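Local coordinates for AT27789p (Drosophila melanogaster, PDB 5UZN), which probably binds RNA, including messenger RNA, as the third quasi-RNA recognition motif of Glorund, a fly homologue of hnRNP F/H, at residues F28-P33 with I79-D84; A55-Y60 with Q64-R69. All coordinates share one frame; numbering follows the deposited sequence.

Contact 1: residues F28-P33 with I79-D84; sequences FKFFEP and IELFYD
Leu81 reaches from its strand toward the rings of Phe30 and Phe31. Its CB points at the helix segment, and chi1 of -59° sets CG anti to the carbonyl carbon, which carries the two methyls to the rings. CD1 meets both rings at their edges, near the ring planes: CE1 of Phe31 at 4.0 Å and CE2 of Phe30 at 4.1 Å. CD2 approaches the Phe31 ring at CZ, 4.1 Å away. The two rings are themselves packed together, since CD2 of Phe30 stands 3.7 Å above the plane of the Phe31 ring, over its centre. Ile79 approaches the Phe30 ring obliquely, its CG1 3.8 Å from Phe30 CE1 and its CB 3.9 Å from Phe30 CZ. All these contacts are apolar, and the two segments bury 164 Å² between them. Polar partners lie on the backbone: Ile79 O and Leu81 N each hydrogen-bond a glycerol molecule, probably from the crystallisation liquor. Phe31 also touches Met15 of strand 11-16 and meets the Phe57 ring edge-to-face. This is the helix-on-sheet packing of the quasi-RRM alpha-beta fold, joining helix 24-31 to strand 80-86, one of the sheet's two outer strands, with Ala66 and Met67 of helix 60-68 beside it.

Contact 2: residues A55-Y60 with Q64-R69; sequences AYFDTY and QVAMKR
Two torsions bring Tyr60 and Gln64 face to face: chi1 of 179° sets the Tyr60 ring anti to its own backbone N, and a chi2 of -53° bends Gln64 so that its amide lies along that ring. The amide and ring planes are only 7° apart, and the groups are stacked. Gln64 CG sits over the ring face, 3.6 Å from the centroid, in a CH-pi contact; farther out, Gln64 CD lies 3.6 Å from Tyr60 CE1. Beneath this pair runs one helical turn, Gln64 N donating to Tyr60 O at 3.0 Å. Tyr60 O accepts a second hydrogen bond, from Ser63 OG. An alanine at Gln64 would keep the backbone bond but remove CG and the amide, and would probably leave the Tyr60 ring without its stacking partner and freer to turn. Deeper, Phe57 CZ presses on Ala66 CB at 3.4 Å, obliquely to the ring. Thr59 is the N-cap residue, its OG1 hydrogen-bonded to Asp62 N. The contact therefore spans the turn from strand 52-57 into helix 60-68, with Ile13 of strand 11-16 and Phe31 of helix 24-31 against Phe57 and Ala66.

In the fold
Contact 2 is nested along the chain inside the loop closed by contact 1, and their centres lie about 7 Å apart. Both reach the same antiparallel sheet, ordered 38-43, 52-57, 11-16, 80-86, and together they seat both helices against one of its sides, as in the RNA recognition motif's beta-alpha-beta-beta-alpha-beta fold. The two touch directly: Phe31 CD1 of contact 1 packs 3.6 Å from Ala66 CB of contact 2 in the buried part, and Tyr83 CE1 lies 3.5 Å from Gln64 NE2 nearer the surface. Helix 60-68 therefore lies against both helix 24-31 and the edge strand 80-86 that follows it in the chain.

Contact 1: residues F28-P33 with I79-D84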
loop_
_atom_site.group_PDB
_atom_site.type_symbol
_atom_site.label_atom_id
_atom_site.label_comp_id
_atom_site.label_asym_id
_atom_site.label_seq_id
_atom_site.Cartn_x
_atom_site.Cartn_y
_atom_site.Cartn_z
ATOM N N PHE A 28 -5.296 -2.394 3.487
ATOM C CA PHE A 28 -6.564 -1.713 3.533
ATOM C C PHE A 28 -6.731 -1.026 4.894
ATOM O O PHE A 28 -7.106 0.091 4.954
ATOM C CB PHE A 28 -7.721 -2.659 3.195
ATOM C CG PHE A 28 -7.898 -2.933 1.712
ATOM C CD1 PHE A 28 -8.362 -1.988 0.874
ATOM C CD2 PHE A 28 -7.613 -4.161 1.184
ATOM C CE1 PHE A 28 -8.546 -2.247 -0.469
ATOM C CE2 PHE A 28 -7.788 -4.428 -0.151
ATOM C CZ PHE A 28 -8.252 -3.457 -0.979
ATOM N N LYS A 29 -6.387 -1.684 5.992
ATOM C CA LYS A 29 -6.532 -1.060 7.311
ATOM C C LYS A 29 -5.622 0.146 7.465
ATOM O O LYS A 29 -5.973 1.113 8.153
ATOM C CB LYS A 29 -6.225 -2.069 8.419
ATOM C CG LYS A 29 -7.275 -3.155 8.585
ATOM C CD LYS A 29 -6.878 -4.138 9.686
ATOM C CE LYS A 29 -7.898 -5.269 9.829
ATOM N NZ LYS A 29 -7.472 -6.293 10.836
ATOM N N PHE A 30 -4.458 0.100 6.820
ATOM C CA PHE A 30 -3.470 1.167 6.914
ATOM C C PHE A 30 -3.994 2.469 6.315
ATOM O O PHE A 30 -3.758 3.547 6.865
ATOM C CB PHE A 30 -2.179 0.708 6.226
ATOM C CG PHE A 30 -1.036 1.685 6.350
ATOM C CD1 PHE A 30 -0.234 1.688 7.478
ATOM C CD2 PHE A 30 -0.792 2.617 5.360
ATOM C CE1 PHE A 30 0.801 2.581 7.601
ATOM C CE2 PHE A 30 0.262 3.506 5.477
ATOM C CZ PHE A 30 1.054 3.484 6.608
ATOM N N PHE A 31 -4.729 2.391 5.208
ATOM C CA PHE A 31 -5.208 3.586 4.524
ATOM C C PHE A 31 -6.641 3.964 4.872
ATOM O O PHE A 31 -7.162 4.930 4.301
ATOM C CB PHE A 31 -5.101 3.409 3.006
ATOM C CG PHE A 31 -3.695 3.348 2.500
ATOM C CD1 PHE A 31 -2.856 4.453 2.610
ATOM C CD2 PHE A 31 -3.217 2.198 1.906
ATOM C CE1 PHE A 31 -1.568 4.400 2.140
ATOM C CE2 PHE A 31 -1.930 2.138 1.423
ATOM C CZ PHE A 31 -1.102 3.237 1.550
ATOM N N GLU A 32 -7.309 3.231 5.757
ATOM C CA GLU A 32 -8.718 3.529 5.987
ATOM C C GLU A 32 -8.800 4.914 6.614
ATOM O O GLU A 32 -7.912 5.294 7.364
ATOM C CB GLU A 32 -9.380 2.465 6.882
ATOM C CG GLU A 32 -8.951 2.531 8.328
ATOM C CD GLU A 32 -9.354 1.305 9.119
ATOM O OE1 GLU A 32 -9.074 1.289 10.336
ATOM O OE2 GLU A 32 -9.926 0.356 8.523
ATOM N N PRO A 33 -9.866 5.682 6.321
ATOM C CA PRO A 33 -11.067 5.385 5.523
ATOM C C PRO A 33 -10.841 5.358 4.030
ATOM O O PRO A 33 -11.732 4.963 3.273
ATOM C CB PRO A 33 -12.013 6.541 5.870
ATOM C CG PRO A 33 -11.100 7.663 6.191
ATOM C CD PRO A 33 -9.916 7.042 6.886
ATOM N N ILE A 79 6.032 2.263 7.823
ATOM C CA ILE A 79 5.905 2.007 6.387
ATOM C C ILE A 79 6.422 3.218 5.621
ATOM O O ILE A 79 6.085 4.359 5.956
ATOM C CB ILE A 79 4.435 1.730 6.021
ATOM C CG1 ILE A 79 3.878 0.549 6.834
ATOM C CG2 ILE A 79 4.267 1.571 4.512
ATOM C CD1 ILE A 79 4.692 -0.728 6.701
ATOM N N GLU A 80 7.225 2.986 4.581
ATOM C CA GLU A 80 7.624 4.061 3.675
ATOM C C GLU A 80 6.717 4.082 2.457
ATOM O O GLU A 80 6.584 3.059 1.773
ATOM C CB GLU A 80 9.056 3.878 3.195
ATOM C CG GLU A 80 10.142 4.096 4.196
ATOM C CD GLU A 80 11.466 4.042 3.492
ATOM O OE1 GLU A 80 11.943 5.119 3.079
ATOM O OE2 GLU A 80 11.982 2.914 3.282
ATOM N N LEU A 81 6.138 5.242 2.158
ATOM C CA LEU A 81 5.236 5.408 1.029
ATOM C C LEU A 81 5.938 6.187 -0.078
ATOM O O LEU A 81 6.645 7.157 0.196
ATOM C CB LEU A 81 3.962 6.146 1.444
ATOM C CG LEU A 81 3.173 5.437 2.545
ATOM C CD1 LEU A 81 1.885 6.199 2.815
ATOM C CD2 LEU A 81 2.891 3.994 2.134
ATOM N N PHE A 82 5.735 5.751 -1.319
ATOM C CA PHE A 82 6.285 6.391 -2.510
ATOM C C PHE A 82 5.176 6.509 -3.535
ATOM O O PHE A 82 4.597 5.495 -3.936
ATOM C CB PHE A 82 7.445 5.589 -3.102
ATOM C CG PHE A 82 8.530 5.292 -2.129
ATOM C CD1 PHE A 82 8.478 4.153 -1.338
ATOM C CD2 PHE A 82 9.610 6.161 -2.002
ATOM C CE1 PHE A 82 9.487 3.890 -0.436
ATOM C CE2 PHE A 82 10.614 5.897 -1.097
ATOM C CZ PHE A 82 10.554 4.760 -0.327
ATOM N N TYR A 83 4.877 7.737 -3.950
ATOM C CA TYR A 83 3.856 7.964 -4.961
ATOM C C TYR A 83 4.445 7.700 -6.329
ATOM O O TYR A 83 5.296 8.467 -6.791
ATOM C CB TYR A 83 3.314 9.384 -4.883
ATOM C CG TYR A 83 2.256 9.594 -5.952
ATOM C CD1 TYR A 83 1.147 8.780 -5.994
ATOM C CD2 TYR A 83 2.392 10.569 -6.931
ATOM C CE1 TYR A 83 0.183 8.931 -6.959
ATOM C CE2 TYR A 83 1.417 10.739 -7.910
ATOM C CZ TYR A 83 0.323 9.913 -7.914
ATOM O OH TYR A 83 -0.661 10.043 -8.856
ATOM N N ASP A 84 4.008 6.621 -6.982
ATOM C CA ASP A 84 4.567 6.250 -8.275
ATOM C C ASP A 84 3.730 6.748 -9.446
ATOM O O ASP A 84 4.038 6.423 -10.592
ATOM C CB ASP A 84 4.744 4.729 -8.362
ATOM C CG ASP A 84 5.930 4.224 -7.540
ATOM O OD1 ASP A 84 6.602 5.028 -6.846
ATOM O OD2 ASP A 84 6.187 3.010 -7.573
#

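Contact 2: residues A55-Y60 with Q64-R69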
loop_
_atom_site.group_PDB
_atom_site.type_symbol
_atom_site.label_atom_id
_atom_site.label_comp_id
_atom_site.label_asym_id
_atom_site.label_seq_id
_atom_site.Cartn_x
_atom_site.Cartn_y
_atom_site.Cartn_z
ATOM N N ALA A 55 -0.396 -0.207 -3.623
ATOM C CA ALA A 55 -1.797 0.130 -3.406
ATOM C C ALA A 55 -2.229 1.012 -4.563
ATOM O O ALA A 55 -1.552 2.003 -4.868
ATOM C CB ALA A 55 -2.028 0.833 -2.053
ATOM N N TYR A 56 -3.334 0.626 -5.214
ATOM C CA TYR A 56 -3.855 1.251 -6.434
ATOM C C TYR A 56 -5.150 1.975 -6.103
ATOM O O TYR A 56 -6.136 1.338 -5.721
ATOM C CB TYR A 56 -4.102 0.213 -7.538
ATOM C CG TYR A 56 -2.837 -0.478 -8.000
ATOM C CD1 TYR A 56 -1.995 0.147 -8.898
ATOM C CD2 TYR A 56 -2.481 -1.748 -7.538
ATOM C CE1 TYR A 56 -0.831 -0.444 -9.331
ATOM C CE2 TYR A 56 -1.297 -2.356 -7.978
ATOM C CZ TYR A 56 -0.485 -1.692 -8.880
ATOM O OH TYR A 56 0.692 -2.233 -9.352
ATOM N N PHE A 57 -5.143 3.295 -6.237
ATOM C CA PHE A 57 -6.294 4.116 -5.892
ATOM C C PHE A 57 -7.038 4.539 -7.146
ATOM O O PHE A 57 -6.460 4.639 -8.234
ATOM C CB PHE A 57 -5.868 5.349 -5.083
ATOM C CG PHE A 57 -5.227 4.993 -3.771
ATOM C CD1 PHE A 57 -3.894 4.653 -3.723
ATOM C CD2 PHE A 57 -5.980 4.951 -2.594
ATOM C CE1 PHE A 57 -3.290 4.291 -2.501
ATOM C CE2 PHE A 57 -5.396 4.602 -1.394
ATOM C CZ PHE A 57 -4.043 4.268 -1.348
ATOM N N ASP A 58 -8.337 4.795 -6.965
ATOM C CA ASP A 58 -9.225 5.101 -8.080
ATOM C C ASP A 58 -8.916 6.466 -8.685
ATOM O O ASP A 58 -8.949 6.620 -9.908
ATOM C CB ASP A 58 -10.690 5.027 -7.612
ATOM C CG ASP A 58 -11.169 3.597 -7.398
ATOM O OD1 ASP A 58 -10.882 2.749 -8.262
ATOM O OD2 ASP A 58 -11.834 3.323 -6.373
ATOM N N THR A 59 -8.607 7.463 -7.855
ATOM C CA THR A 59 -8.370 8.831 -8.316
ATOM C C THR A 59 -7.051 9.376 -7.782
ATOM O O THR A 59 -6.501 8.880 -6.790
ATOM C CB THR A 59 -9.474 9.789 -7.859
ATOM O OG1 THR A 59 -9.496 9.823 -6.422
ATOM C CG2 THR A 59 -10.832 9.342 -8.387
ATOM N N TYR A 60 -6.556 10.425 -8.457
ATOM C CA TYR A 60 -5.404 11.174 -7.946
ATOM C C TYR A 60 -5.681 11.698 -6.549
ATOM O O TYR A 60 -4.868 11.523 -5.633
ATOM C CB TYR A 60 -5.056 12.338 -8.887
ATOM C CG TYR A 60 -3.863 13.221 -8.442
ATOM C CD1 TYR A 60 -2.573 12.712 -8.400
ATOM C CD2 TYR A 60 -4.035 14.565 -8.101
ATOM C CE1 TYR A 60 -1.485 13.497 -8.007
ATOM C CE2 TYR A 60 -2.936 15.372 -7.715
ATOM C CZ TYR A 60 -1.659 14.822 -7.688
ATOM O OH TYR A 60 -0.559 15.587 -7.306
ATOM N N GLN A 64 -3.391 11.016 -3.062
ATOM C CA GLN A 64 -2.678 12.074 -2.369
ATOM C C GLN A 64 -3.085 12.170 -0.905
ATOM O O GLN A 64 -2.227 12.370 -0.035
ATOM C CB GLN A 64 -2.898 13.395 -3.103
ATOM C CG GLN A 64 -2.331 13.323 -4.514
ATOM C CD GLN A 64 -0.883 12.876 -4.515
ATOM O OE1 GLN A 64 -0.011 13.618 -4.099
ATOM N NE2 GLN A 64 -0.628 11.651 -4.969
ATOM N N VAL A 65 -4.379 12.018 -0.612
ATOM C CA VAL A 65 -4.813 11.900 0.778
ATOM C C VAL A 65 -4.114 10.712 1.438
ATOM O O VAL A 65 -3.550 10.833 2.533
ATOM C CB VAL A 65 -6.349 11.781 0.863
ATOM C CG1 VAL A 65 -6.776 11.300 2.240
ATOM C CG2 VAL A 65 -7.003 13.117 0.546
ATOM N N ALA A 66 -4.075 9.562 0.750
ATOM C CA ALA A 66 -3.445 8.376 1.333
ATOM C C ALA A 66 -1.961 8.580 1.627
ATOM O O ALA A 66 -1.443 8.025 2.606
ATOM C CB ALA A 66 -3.634 7.171 0.416
ATOM N N MET A 67 -1.256 9.380 0.823
ATOM C CA MET A 67 0.151 9.648 1.115
ATOM C C MET A 67 0.350 10.346 2.454
ATOM O O MET A 67 1.400 10.172 3.085
ATOM C CB MET A 67 0.785 10.473 -0.011
ATOM C CG MET A 67 1.082 9.676 -1.298
ATOM S SD MET A 67 2.340 8.377 -1.148
ATOM C CE MET A 67 3.815 9.371 -0.950
ATOM N N LYS A 68 -0.623 11.146 2.897
ATOM C CA LYS A 68 -0.536 11.894 4.154
ATOM C C LYS A 68 -1.217 11.153 5.294
ATOM O O LYS A 68 -0.609 10.891 6.339
ATOM C CB LYS A 68 -1.212 13.270 4.040
ATOM C CG LYS A 68 -1.278 13.869 2.672
ATOM C CD LYS A 68 0.058 14.428 2.241
ATOM C CE LYS A 68 -0.095 15.187 0.931
ATOM N NZ LYS A 68 0.024 14.276 -0.246
ATOM N N ARG A 69 -2.489 10.816 5.098
ATOM C CA ARG A 69 -3.394 10.413 6.167
ATOM C C ARG A 69 -3.499 8.894 6.180
ATOM O O ARG A 69 -4.218 8.297 5.374
ATOM C CB ARG A 69 -4.743 11.088 5.979
ATOM C CG ARG A 69 -4.668 12.594 6.188
ATOM C CD ARG A 69 -5.835 13.321 5.546
ATOM N NE ARG A 69 -7.101 12.626 5.756
ATOM C CZ ARG A 69 -8.277 13.102 5.362
ATOM N NH1 ARG A 69 -9.387 12.406 5.584
ATOM N NH2 ARG A 69 -8.339 14.274 4.739
#